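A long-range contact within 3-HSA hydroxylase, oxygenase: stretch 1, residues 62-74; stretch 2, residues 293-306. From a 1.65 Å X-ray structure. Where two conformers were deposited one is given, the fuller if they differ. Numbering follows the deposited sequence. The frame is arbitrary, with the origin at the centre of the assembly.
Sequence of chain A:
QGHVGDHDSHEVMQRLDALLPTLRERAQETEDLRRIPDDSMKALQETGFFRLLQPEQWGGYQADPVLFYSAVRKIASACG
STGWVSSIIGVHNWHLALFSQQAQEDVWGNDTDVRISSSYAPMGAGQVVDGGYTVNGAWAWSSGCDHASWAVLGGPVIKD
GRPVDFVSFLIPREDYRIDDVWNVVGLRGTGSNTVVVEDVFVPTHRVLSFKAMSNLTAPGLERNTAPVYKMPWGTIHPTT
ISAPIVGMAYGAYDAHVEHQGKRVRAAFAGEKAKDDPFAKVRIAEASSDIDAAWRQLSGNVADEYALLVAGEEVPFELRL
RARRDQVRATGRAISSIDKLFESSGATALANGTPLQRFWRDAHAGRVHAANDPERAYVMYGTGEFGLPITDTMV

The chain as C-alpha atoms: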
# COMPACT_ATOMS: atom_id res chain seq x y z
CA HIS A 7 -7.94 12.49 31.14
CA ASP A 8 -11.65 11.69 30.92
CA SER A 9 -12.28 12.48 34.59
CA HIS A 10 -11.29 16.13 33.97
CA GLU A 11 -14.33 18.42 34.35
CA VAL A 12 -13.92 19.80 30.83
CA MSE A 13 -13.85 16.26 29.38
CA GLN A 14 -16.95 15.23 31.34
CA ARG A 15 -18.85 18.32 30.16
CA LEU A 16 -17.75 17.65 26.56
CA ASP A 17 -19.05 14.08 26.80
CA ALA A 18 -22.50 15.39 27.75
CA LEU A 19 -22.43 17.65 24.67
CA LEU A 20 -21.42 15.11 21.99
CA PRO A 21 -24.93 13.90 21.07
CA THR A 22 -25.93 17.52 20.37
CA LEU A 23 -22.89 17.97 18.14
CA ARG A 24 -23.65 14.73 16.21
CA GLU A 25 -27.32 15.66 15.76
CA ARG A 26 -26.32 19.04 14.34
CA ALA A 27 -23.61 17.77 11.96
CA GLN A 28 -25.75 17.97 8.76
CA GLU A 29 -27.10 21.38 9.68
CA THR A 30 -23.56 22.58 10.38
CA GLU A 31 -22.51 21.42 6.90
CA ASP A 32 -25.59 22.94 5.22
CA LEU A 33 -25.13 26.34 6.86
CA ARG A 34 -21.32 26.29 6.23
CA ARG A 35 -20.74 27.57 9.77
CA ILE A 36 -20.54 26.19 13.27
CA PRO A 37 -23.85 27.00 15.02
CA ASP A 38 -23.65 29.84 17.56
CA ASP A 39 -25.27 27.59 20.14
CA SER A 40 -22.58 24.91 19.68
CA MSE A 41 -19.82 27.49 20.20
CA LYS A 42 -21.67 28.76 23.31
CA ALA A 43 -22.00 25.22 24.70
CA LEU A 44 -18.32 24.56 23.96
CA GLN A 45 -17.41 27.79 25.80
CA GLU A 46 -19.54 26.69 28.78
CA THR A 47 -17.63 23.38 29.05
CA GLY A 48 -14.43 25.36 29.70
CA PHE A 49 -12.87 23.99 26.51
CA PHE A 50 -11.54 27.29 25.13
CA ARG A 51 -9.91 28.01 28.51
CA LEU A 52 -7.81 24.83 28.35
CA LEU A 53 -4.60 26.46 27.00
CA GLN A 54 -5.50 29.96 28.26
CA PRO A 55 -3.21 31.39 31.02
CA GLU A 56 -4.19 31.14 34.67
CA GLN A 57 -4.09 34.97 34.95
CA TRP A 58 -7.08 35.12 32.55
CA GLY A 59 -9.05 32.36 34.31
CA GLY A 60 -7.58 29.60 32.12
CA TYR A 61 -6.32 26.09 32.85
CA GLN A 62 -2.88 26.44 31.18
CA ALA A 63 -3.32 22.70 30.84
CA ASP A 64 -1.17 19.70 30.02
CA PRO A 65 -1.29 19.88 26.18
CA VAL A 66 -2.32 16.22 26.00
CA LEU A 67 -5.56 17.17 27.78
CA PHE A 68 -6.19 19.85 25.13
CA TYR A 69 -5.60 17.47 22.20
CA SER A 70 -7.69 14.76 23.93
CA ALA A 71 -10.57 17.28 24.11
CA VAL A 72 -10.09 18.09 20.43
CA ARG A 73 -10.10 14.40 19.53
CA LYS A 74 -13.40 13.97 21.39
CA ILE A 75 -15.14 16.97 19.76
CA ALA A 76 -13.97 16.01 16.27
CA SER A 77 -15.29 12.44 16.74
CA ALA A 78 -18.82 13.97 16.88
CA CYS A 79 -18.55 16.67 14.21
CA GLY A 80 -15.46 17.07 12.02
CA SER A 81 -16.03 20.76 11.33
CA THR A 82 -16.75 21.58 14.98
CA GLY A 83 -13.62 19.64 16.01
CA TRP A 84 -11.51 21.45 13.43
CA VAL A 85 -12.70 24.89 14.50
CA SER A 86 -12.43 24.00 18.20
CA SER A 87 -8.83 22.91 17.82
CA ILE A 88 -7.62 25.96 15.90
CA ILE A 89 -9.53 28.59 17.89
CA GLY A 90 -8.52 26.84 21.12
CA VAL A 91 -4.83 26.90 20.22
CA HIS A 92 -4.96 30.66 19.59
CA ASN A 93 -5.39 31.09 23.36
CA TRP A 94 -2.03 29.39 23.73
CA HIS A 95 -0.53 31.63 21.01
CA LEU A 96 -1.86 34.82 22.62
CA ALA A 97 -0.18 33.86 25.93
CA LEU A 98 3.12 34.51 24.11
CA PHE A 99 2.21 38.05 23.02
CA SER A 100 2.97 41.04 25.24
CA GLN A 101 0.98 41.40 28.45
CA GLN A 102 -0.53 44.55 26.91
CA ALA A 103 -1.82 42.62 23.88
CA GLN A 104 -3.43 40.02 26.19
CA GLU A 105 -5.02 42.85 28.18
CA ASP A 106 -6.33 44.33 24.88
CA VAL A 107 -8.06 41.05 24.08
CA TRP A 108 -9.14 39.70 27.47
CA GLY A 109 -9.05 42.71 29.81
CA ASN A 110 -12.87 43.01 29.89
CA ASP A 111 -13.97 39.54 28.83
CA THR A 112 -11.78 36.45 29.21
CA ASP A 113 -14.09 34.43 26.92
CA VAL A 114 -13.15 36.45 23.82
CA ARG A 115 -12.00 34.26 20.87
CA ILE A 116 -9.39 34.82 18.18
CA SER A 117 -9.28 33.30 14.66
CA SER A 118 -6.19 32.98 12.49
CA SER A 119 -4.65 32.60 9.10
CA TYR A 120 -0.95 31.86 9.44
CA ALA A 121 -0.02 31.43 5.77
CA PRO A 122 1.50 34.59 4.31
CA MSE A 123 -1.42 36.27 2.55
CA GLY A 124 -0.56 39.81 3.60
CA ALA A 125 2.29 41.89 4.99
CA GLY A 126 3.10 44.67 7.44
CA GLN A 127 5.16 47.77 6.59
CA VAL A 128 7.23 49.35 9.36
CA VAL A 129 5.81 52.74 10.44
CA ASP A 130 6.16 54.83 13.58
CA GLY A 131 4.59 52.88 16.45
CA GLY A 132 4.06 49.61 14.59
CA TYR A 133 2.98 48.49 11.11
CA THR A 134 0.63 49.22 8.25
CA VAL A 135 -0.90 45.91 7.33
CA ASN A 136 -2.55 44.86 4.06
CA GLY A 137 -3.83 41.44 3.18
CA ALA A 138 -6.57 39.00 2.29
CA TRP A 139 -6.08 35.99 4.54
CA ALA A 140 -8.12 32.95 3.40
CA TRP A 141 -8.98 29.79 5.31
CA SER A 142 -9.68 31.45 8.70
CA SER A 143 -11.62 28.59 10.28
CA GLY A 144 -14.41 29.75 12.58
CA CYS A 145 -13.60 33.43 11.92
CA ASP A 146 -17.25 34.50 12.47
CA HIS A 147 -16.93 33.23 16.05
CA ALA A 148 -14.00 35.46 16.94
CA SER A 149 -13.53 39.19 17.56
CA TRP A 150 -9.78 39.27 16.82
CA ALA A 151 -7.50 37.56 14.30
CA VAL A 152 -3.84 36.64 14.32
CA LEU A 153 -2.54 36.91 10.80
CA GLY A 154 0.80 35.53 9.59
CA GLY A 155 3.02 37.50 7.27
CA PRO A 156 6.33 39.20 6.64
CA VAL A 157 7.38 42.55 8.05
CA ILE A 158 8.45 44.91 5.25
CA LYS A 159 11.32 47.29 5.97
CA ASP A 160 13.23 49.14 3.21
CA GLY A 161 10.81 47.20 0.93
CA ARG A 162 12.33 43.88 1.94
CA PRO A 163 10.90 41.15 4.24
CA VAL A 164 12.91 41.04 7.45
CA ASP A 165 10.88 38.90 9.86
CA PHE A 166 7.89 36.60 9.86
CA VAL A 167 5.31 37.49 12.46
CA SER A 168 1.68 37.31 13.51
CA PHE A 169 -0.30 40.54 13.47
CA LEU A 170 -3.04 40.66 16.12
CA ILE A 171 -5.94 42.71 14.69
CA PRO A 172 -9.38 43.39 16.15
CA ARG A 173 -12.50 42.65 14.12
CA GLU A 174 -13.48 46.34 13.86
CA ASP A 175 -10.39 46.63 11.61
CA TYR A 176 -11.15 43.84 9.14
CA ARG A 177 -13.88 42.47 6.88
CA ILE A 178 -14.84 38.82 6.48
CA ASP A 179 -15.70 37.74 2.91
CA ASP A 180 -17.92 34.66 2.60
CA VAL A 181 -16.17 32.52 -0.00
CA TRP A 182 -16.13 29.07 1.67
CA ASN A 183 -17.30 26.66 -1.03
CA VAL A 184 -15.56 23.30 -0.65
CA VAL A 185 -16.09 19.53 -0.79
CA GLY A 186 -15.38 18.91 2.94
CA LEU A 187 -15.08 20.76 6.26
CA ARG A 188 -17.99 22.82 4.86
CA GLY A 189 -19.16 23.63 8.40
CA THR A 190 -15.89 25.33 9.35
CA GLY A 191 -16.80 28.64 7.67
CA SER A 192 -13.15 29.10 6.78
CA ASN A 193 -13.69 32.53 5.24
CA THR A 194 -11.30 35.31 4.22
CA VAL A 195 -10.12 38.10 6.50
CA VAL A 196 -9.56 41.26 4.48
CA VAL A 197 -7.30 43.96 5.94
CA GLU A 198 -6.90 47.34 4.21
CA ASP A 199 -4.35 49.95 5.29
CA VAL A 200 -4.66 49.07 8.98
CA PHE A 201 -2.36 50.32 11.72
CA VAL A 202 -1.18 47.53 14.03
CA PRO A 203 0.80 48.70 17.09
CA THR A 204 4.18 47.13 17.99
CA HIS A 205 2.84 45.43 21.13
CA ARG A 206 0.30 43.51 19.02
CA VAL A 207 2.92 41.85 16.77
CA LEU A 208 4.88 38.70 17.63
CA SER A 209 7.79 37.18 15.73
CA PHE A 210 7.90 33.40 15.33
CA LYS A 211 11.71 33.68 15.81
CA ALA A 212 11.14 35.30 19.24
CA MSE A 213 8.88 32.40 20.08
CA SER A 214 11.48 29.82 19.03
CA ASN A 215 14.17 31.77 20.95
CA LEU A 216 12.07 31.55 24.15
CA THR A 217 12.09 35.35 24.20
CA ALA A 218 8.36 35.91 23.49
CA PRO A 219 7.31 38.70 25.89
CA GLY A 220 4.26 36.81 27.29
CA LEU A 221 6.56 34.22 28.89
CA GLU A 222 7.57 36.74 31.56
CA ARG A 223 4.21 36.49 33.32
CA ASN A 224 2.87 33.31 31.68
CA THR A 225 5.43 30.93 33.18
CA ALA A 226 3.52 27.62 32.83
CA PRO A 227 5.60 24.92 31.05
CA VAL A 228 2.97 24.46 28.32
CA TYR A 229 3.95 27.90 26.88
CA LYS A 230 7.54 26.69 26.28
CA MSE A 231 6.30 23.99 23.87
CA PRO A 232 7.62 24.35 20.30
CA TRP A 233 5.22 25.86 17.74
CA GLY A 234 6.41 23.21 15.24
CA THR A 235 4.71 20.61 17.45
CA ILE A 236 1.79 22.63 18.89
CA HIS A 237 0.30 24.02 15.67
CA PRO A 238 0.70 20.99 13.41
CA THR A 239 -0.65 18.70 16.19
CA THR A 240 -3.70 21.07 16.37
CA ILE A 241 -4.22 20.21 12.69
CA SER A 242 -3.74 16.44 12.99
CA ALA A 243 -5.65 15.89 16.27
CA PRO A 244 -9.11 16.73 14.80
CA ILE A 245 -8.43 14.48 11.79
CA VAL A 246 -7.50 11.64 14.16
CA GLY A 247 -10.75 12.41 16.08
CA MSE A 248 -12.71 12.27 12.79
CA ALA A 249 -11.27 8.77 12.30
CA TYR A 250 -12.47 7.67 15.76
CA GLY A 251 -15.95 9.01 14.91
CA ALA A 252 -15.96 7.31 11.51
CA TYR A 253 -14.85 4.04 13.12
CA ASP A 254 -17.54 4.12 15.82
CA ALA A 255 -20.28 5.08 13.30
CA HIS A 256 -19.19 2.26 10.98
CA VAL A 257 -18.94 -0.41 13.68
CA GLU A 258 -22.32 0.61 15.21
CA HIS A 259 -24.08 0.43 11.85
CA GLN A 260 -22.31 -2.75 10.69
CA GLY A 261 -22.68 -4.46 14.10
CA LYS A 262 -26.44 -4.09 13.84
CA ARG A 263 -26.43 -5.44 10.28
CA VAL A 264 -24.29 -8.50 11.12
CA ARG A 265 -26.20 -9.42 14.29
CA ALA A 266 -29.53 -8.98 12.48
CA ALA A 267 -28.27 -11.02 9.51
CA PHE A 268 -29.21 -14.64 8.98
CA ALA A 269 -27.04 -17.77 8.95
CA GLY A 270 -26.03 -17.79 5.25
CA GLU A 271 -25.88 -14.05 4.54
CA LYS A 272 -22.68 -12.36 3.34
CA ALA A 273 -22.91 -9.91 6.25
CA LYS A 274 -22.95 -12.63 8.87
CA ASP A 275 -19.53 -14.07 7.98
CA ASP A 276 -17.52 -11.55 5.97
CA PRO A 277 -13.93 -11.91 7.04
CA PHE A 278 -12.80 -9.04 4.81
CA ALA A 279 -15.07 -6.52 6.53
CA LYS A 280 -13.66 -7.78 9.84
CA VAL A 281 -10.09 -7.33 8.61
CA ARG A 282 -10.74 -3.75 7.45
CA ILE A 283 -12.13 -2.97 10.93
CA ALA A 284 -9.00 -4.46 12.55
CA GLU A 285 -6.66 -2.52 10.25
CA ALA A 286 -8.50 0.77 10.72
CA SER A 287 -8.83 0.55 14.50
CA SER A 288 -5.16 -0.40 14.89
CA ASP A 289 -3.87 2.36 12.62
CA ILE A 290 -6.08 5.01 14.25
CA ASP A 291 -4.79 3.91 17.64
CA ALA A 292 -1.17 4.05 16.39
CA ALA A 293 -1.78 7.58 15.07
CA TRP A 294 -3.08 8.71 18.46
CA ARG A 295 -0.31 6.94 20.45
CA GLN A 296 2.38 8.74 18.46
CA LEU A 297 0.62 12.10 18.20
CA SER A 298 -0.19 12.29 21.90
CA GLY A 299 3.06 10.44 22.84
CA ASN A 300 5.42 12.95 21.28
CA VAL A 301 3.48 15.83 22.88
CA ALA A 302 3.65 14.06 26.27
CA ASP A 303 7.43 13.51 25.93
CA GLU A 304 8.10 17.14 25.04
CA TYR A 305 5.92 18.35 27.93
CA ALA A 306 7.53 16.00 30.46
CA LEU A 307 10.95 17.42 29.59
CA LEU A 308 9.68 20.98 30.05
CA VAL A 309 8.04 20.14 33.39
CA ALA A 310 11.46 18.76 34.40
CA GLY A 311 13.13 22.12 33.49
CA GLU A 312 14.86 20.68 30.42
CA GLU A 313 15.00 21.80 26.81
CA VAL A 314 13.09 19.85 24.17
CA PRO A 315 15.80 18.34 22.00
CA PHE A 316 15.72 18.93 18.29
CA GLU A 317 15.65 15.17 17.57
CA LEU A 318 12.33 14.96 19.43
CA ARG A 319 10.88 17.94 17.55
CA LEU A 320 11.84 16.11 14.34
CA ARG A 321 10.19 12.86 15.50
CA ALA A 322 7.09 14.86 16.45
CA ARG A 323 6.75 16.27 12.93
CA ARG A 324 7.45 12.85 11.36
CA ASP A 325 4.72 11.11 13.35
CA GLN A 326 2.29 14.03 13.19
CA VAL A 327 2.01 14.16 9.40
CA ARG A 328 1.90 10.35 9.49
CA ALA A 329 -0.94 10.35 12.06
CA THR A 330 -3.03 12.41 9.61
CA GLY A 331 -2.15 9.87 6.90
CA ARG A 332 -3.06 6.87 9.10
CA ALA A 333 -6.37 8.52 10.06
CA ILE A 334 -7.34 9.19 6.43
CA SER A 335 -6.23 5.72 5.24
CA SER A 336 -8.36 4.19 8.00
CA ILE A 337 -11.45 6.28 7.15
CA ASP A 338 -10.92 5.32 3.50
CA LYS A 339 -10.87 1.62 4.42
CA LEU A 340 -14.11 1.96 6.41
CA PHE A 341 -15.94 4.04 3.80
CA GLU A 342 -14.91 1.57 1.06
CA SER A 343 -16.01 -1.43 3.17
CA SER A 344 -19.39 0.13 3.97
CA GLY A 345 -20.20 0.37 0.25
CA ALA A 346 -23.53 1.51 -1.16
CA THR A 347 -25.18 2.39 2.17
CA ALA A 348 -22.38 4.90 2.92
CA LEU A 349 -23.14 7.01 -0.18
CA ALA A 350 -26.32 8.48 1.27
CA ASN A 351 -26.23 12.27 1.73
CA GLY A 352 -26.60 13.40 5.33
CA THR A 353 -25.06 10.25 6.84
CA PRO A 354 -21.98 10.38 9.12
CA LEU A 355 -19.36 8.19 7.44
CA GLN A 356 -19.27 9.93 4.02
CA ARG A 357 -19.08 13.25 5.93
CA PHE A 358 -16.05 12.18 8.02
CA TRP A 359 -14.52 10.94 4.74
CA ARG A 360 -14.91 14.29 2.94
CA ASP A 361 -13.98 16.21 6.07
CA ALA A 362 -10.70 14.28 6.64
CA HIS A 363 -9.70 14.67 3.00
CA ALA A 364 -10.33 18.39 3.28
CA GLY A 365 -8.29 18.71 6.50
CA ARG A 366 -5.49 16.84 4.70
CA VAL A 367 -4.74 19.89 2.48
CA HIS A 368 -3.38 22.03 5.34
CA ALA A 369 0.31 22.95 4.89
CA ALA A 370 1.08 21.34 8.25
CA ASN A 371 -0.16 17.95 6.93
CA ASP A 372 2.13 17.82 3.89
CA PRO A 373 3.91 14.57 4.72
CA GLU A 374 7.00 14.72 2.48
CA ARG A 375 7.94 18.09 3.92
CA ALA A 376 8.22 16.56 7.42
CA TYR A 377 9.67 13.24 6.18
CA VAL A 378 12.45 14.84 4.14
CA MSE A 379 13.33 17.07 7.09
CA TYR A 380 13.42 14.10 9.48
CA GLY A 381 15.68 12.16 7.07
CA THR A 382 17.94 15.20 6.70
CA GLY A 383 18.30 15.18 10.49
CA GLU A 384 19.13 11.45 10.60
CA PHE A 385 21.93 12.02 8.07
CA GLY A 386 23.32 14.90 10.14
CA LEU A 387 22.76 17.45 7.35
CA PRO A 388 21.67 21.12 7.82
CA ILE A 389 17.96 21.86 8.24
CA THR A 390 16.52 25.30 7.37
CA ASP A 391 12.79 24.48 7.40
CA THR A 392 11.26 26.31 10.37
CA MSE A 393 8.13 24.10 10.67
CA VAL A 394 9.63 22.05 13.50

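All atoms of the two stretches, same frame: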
# COMPACT_ATOMS: atom_id res chain seq x y z
N GLN A 62 -4.27 26.67 31.64
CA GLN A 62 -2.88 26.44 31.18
C GLN A 62 -2.48 24.96 31.27
O GLN A 62 -1.49 24.58 31.93
CB GLN A 62 -1.88 27.35 31.90
CG GLN A 62 -2.00 27.38 33.41
CD GLN A 62 -1.12 28.44 34.02
OE1 GLN A 62 -1.03 29.57 33.52
NE2 GLN A 62 -0.44 28.07 35.13
N ALA A 63 -3.27 24.13 30.60
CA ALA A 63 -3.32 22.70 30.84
C ALA A 63 -2.16 21.95 30.23
O ALA A 63 -1.50 22.45 29.31
CB ALA A 63 -4.63 22.14 30.27
N ASP A 64 -1.91 20.75 30.74
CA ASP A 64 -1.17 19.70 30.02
C ASP A 64 -1.70 19.66 28.58
O ASP A 64 -2.89 19.51 28.35
CB ASP A 64 -1.47 18.38 30.76
CG ASP A 64 -0.71 17.18 30.20
OD1 ASP A 64 -0.31 17.17 29.02
OD2 ASP A 64 -0.54 16.24 31.00
N PRO A 65 -0.81 19.84 27.58
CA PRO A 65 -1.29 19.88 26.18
C PRO A 65 -1.97 18.61 25.74
O PRO A 65 -2.82 18.67 24.84
CB PRO A 65 -0.02 20.20 25.36
CG PRO A 65 1.12 19.79 26.26
CD PRO A 65 0.64 20.04 27.68
N VAL A 66 -1.64 17.47 26.37
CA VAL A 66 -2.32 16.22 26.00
C VAL A 66 -3.82 16.32 26.35
O VAL A 66 -4.66 15.80 25.63
CB VAL A 66 -1.67 14.96 26.59
CG1 VAL A 66 -2.51 13.71 26.27
CG2 VAL A 66 -0.25 14.81 26.02
N LEU A 67 -4.14 16.98 27.44
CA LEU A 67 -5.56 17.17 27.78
C LEU A 67 -6.26 17.97 26.67
O LEU A 67 -7.35 17.60 26.24
CB LEU A 67 -5.69 17.89 29.13
CG LEU A 67 -7.12 18.34 29.49
CD1 LEU A 67 -8.12 17.22 29.58
CD2 LEU A 67 -7.11 19.11 30.81
N PHE A 68 -5.61 19.03 26.19
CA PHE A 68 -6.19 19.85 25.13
C PHE A 68 -6.43 19.01 23.87
O PHE A 68 -7.54 19.03 23.30
CB PHE A 68 -5.29 21.05 24.80
CG PHE A 68 -5.80 21.86 23.64
CD1 PHE A 68 -6.87 22.73 23.81
CD2 PHE A 68 -5.22 21.72 22.37
CE1 PHE A 68 -7.37 23.48 22.73
CE2 PHE A 68 -5.74 22.45 21.27
CZ PHE A 68 -6.80 23.33 21.46
N TYR A 69 -5.42 18.24 23.43
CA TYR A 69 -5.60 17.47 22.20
C TYR A 69 -6.60 16.33 22.37
O TYR A 69 -7.29 15.95 21.41
CB TYR A 69 -4.27 16.98 21.62
CG TYR A 69 -3.35 18.10 21.23
CD1 TYR A 69 -3.73 19.05 20.27
CD2 TYR A 69 -2.10 18.23 21.83
CE1 TYR A 69 -2.88 20.11 19.92
CE2 TYR A 69 -1.23 19.27 21.48
CZ TYR A 69 -1.62 20.19 20.52
OH TYR A 69 -0.74 21.22 20.20
N SER A 70 -6.70 15.80 23.60
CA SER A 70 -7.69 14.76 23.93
C SER A 70 -9.10 15.34 23.80
O SER A 70 -10.00 14.66 23.29
CB SER A 70 -7.44 14.24 25.35
OG SER A 70 -6.19 13.57 25.36
N ALA A 71 -9.27 16.59 24.22
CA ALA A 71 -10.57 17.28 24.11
C ALA A 71 -10.93 17.50 22.65
O ALA A 71 -12.07 17.25 22.21
CB ALA A 71 -10.53 18.60 24.87
N VAL A 72 -9.93 17.92 21.87
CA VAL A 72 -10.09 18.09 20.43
C VAL A 72 -10.52 16.79 19.75
O VAL A 72 -11.48 16.77 18.96
CB VAL A 72 -8.81 18.62 19.79
CG1 VAL A 72 -8.88 18.55 18.25
CG2 VAL A 72 -8.66 20.09 20.21
N ARG A 73 -9.79 15.72 20.07
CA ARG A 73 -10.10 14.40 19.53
C ARG A 73 -11.56 14.04 19.78
O ARG A 73 -12.27 13.59 18.87
CB ARG A 73 -9.20 13.33 20.14
CG ARG A 73 -9.40 11.98 19.51
CD ARG A 73 -8.54 10.97 20.20
NE ARG A 73 -9.15 10.55 21.45
CZ ARG A 73 -8.82 9.44 22.11
NH1 ARG A 73 -7.88 8.60 21.65
NH2 ARG A 73 -9.44 9.15 23.26
N LYS A 74 -12.01 14.26 21.02
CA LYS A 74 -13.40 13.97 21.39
C LYS A 74 -14.40 14.79 20.56
O LYS A 74 -15.34 14.24 19.99
CB LYS A 74 -13.60 14.25 22.89
CG LYS A 74 -14.95 13.89 23.42
CD LYS A 74 -15.13 14.30 24.89
CE LYS A 74 -14.19 13.54 25.80
NZ LYS A 74 -14.52 12.09 25.93
N ALA A 293 -1.81 6.14 15.33
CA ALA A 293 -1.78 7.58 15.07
C ALA A 293 -1.89 8.36 16.38
O ALA A 293 -1.08 9.23 16.65
CB ALA A 293 -2.90 7.98 14.13
N TRP A 294 -2.89 8.03 17.18
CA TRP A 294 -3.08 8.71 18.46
C TRP A 294 -1.91 8.48 19.44
O TRP A 294 -1.45 9.41 20.09
CB TRP A 294 -4.41 8.30 19.09
CG TRP A 294 -4.62 9.02 20.40
CD1 TRP A 294 -4.58 8.47 21.66
CD2 TRP A 294 -4.82 10.43 20.58
NE1 TRP A 294 -4.77 9.46 22.61
CE2 TRP A 294 -4.92 10.66 21.98
CE3 TRP A 294 -4.93 11.52 19.69
CZ2 TRP A 294 -5.13 11.94 22.52
CZ3 TRP A 294 -5.15 12.81 20.23
CH2 TRP A 294 -5.24 12.99 21.64
N ARG A 295 -1.44 7.24 19.54
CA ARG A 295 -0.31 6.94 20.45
C ARG A 295 0.90 7.79 20.12
O ARG A 295 1.51 8.35 21.02
CB ARG A 295 0.06 5.47 20.37
CG ARG A 295 -0.88 4.57 21.17
CD ARG A 295 -0.34 3.16 21.13
NE ARG A 295 -1.28 2.17 21.68
CZ ARG A 295 -1.36 1.86 22.97
NH1 ARG A 295 -0.55 2.42 23.87
NH2 ARG A 295 -2.26 0.98 23.39
N GLN A 296 1.22 7.91 18.83
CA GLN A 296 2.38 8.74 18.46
C GLN A 296 2.11 10.23 18.62
O GLN A 296 2.94 10.99 19.16
CB GLN A 296 2.81 8.43 17.03
CG GLN A 296 3.28 6.99 16.91
CD GLN A 296 3.91 6.68 15.58
OE1 GLN A 296 3.30 6.88 14.52
NE2 GLN A 296 5.17 6.20 15.61
N LEU A 297 0.94 10.67 18.15
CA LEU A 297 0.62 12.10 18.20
C LEU A 297 0.58 12.62 19.63
O LEU A 297 1.20 13.63 19.95
CB LEU A 297 -0.72 12.37 17.49
CG LEU A 297 -1.00 13.84 17.23
CD1 LEU A 297 -0.13 14.39 16.07
CD2 LEU A 297 -2.46 13.99 16.90
N SER A 298 -0.14 11.91 20.50
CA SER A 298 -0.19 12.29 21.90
C SER A 298 1.13 11.98 22.63
O SER A 298 1.57 12.74 23.51
CB SER A 298 -1.40 11.63 22.56
OG SER A 298 -1.25 10.23 22.69
N GLY A 299 1.79 10.87 22.23
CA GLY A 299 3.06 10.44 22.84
C GLY A 299 4.18 11.46 22.71
O GLY A 299 4.90 11.75 23.69
N ASN A 300 4.38 11.97 21.49
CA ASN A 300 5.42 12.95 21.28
C ASN A 300 5.13 14.24 22.06
O ASN A 300 6.03 14.84 22.63
CB ASN A 300 5.59 13.24 19.78
CG ASN A 300 6.17 12.06 19.03
OD1 ASN A 300 5.73 11.77 17.88
ND2 ASN A 300 7.17 11.40 19.60
N VAL A 301 3.86 14.65 22.08
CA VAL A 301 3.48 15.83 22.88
C VAL A 301 3.79 15.57 24.36
O VAL A 301 4.39 16.42 25.03
CB VAL A 301 1.99 16.19 22.67
CG1 VAL A 301 1.54 17.16 23.74
CG2 VAL A 301 1.81 16.84 21.28
N ALA A 302 3.39 14.41 24.86
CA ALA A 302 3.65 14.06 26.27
C ALA A 302 5.17 14.09 26.62
O ALA A 302 5.58 14.58 27.69
CB ALA A 302 3.03 12.70 26.61
N ASP A 303 5.98 13.55 25.72
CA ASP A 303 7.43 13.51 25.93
C ASP A 303 8.02 14.91 25.96
O ASP A 303 8.84 15.23 26.83
CB ASP A 303 8.09 12.65 24.86
CG ASP A 303 7.82 11.16 25.04
OD1 ASP A 303 7.14 10.76 26.01
OD2 ASP A 303 8.33 10.38 24.22
N GLU A 304 7.61 15.76 25.02
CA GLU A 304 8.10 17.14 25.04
C GLU A 304 7.71 17.81 26.35
O GLU A 304 8.54 18.46 27.01
CB GLU A 304 7.55 17.95 23.85
CG GLU A 304 7.93 17.39 22.46
CD GLU A 304 7.48 18.26 21.32
OE1 GLU A 304 6.76 19.25 21.56
OE2 GLU A 304 7.85 17.94 20.16
N TYR A 305 6.45 17.65 26.75
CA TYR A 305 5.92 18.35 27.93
C TYR A 305 6.60 17.87 29.20
O TYR A 305 6.92 18.67 30.08
CB TYR A 305 4.40 18.13 28.02
CG TYR A 305 3.72 18.94 29.09
CD1 TYR A 305 3.76 20.35 29.07
CD2 TYR A 305 3.03 18.30 30.13
CE1 TYR A 305 3.12 21.10 30.06
CE2 TYR A 305 2.38 19.04 31.11
CZ TYR A 305 2.43 20.43 31.08
OH TYR A 305 1.79 21.14 32.06
N ALA A 306 6.83 16.56 29.28
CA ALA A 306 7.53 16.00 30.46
C ALA A 306 8.91 16.62 30.63
O ALA A 306 9.35 16.90 31.76
CB ALA A 306 7.64 14.49 30.36
O HOH W 1 1.35 23.95 31.89

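Two nearly antiparallel helices, more than 220 residues apart in sequence, pack here through apolar side chains and aromatic faces, without one direct hydrogen bond between them. Their axes cross at 158° and approach to 9.6 Å, and the contact buries 554 Å² in total.

An aromatic ring marks each end. At one, Tyr305 (chi1 t) presents its face to Pro65, whose CD lies 3.4 Å from the ring centroid of Tyr305 in a CH-pi contact. Proline suits this first helical turn: it has no amide hydrogen to satisfy, and its CD, over the face of the Tyr305 ring, supplies the C-H group for the contact. Asp64 caps the same helix, its OD1 accepting from Val66 N at 3.0 Å. A water bridges the stretches, 2.9 Å from Gln62 O, to which it donates, and 2.8 Å from Tyr305 OH.

In the middle, Val301 fits among Pro65, Val66 and Tyr69; its CG1 is 3.7 Å from both Pro65 CG and Val66 CG2. Val66 CG2 also lies 3.9 Å from Ala302 CB.

At the other end, Arg73 extends over the face of Trp294. Its CZ stands 4.1 Å from the centroid of the Trp294 five-membered ring, a cation-pi contact, while its CD covers the six-membered ring. Charge and aliphatic chain thus both use the indole.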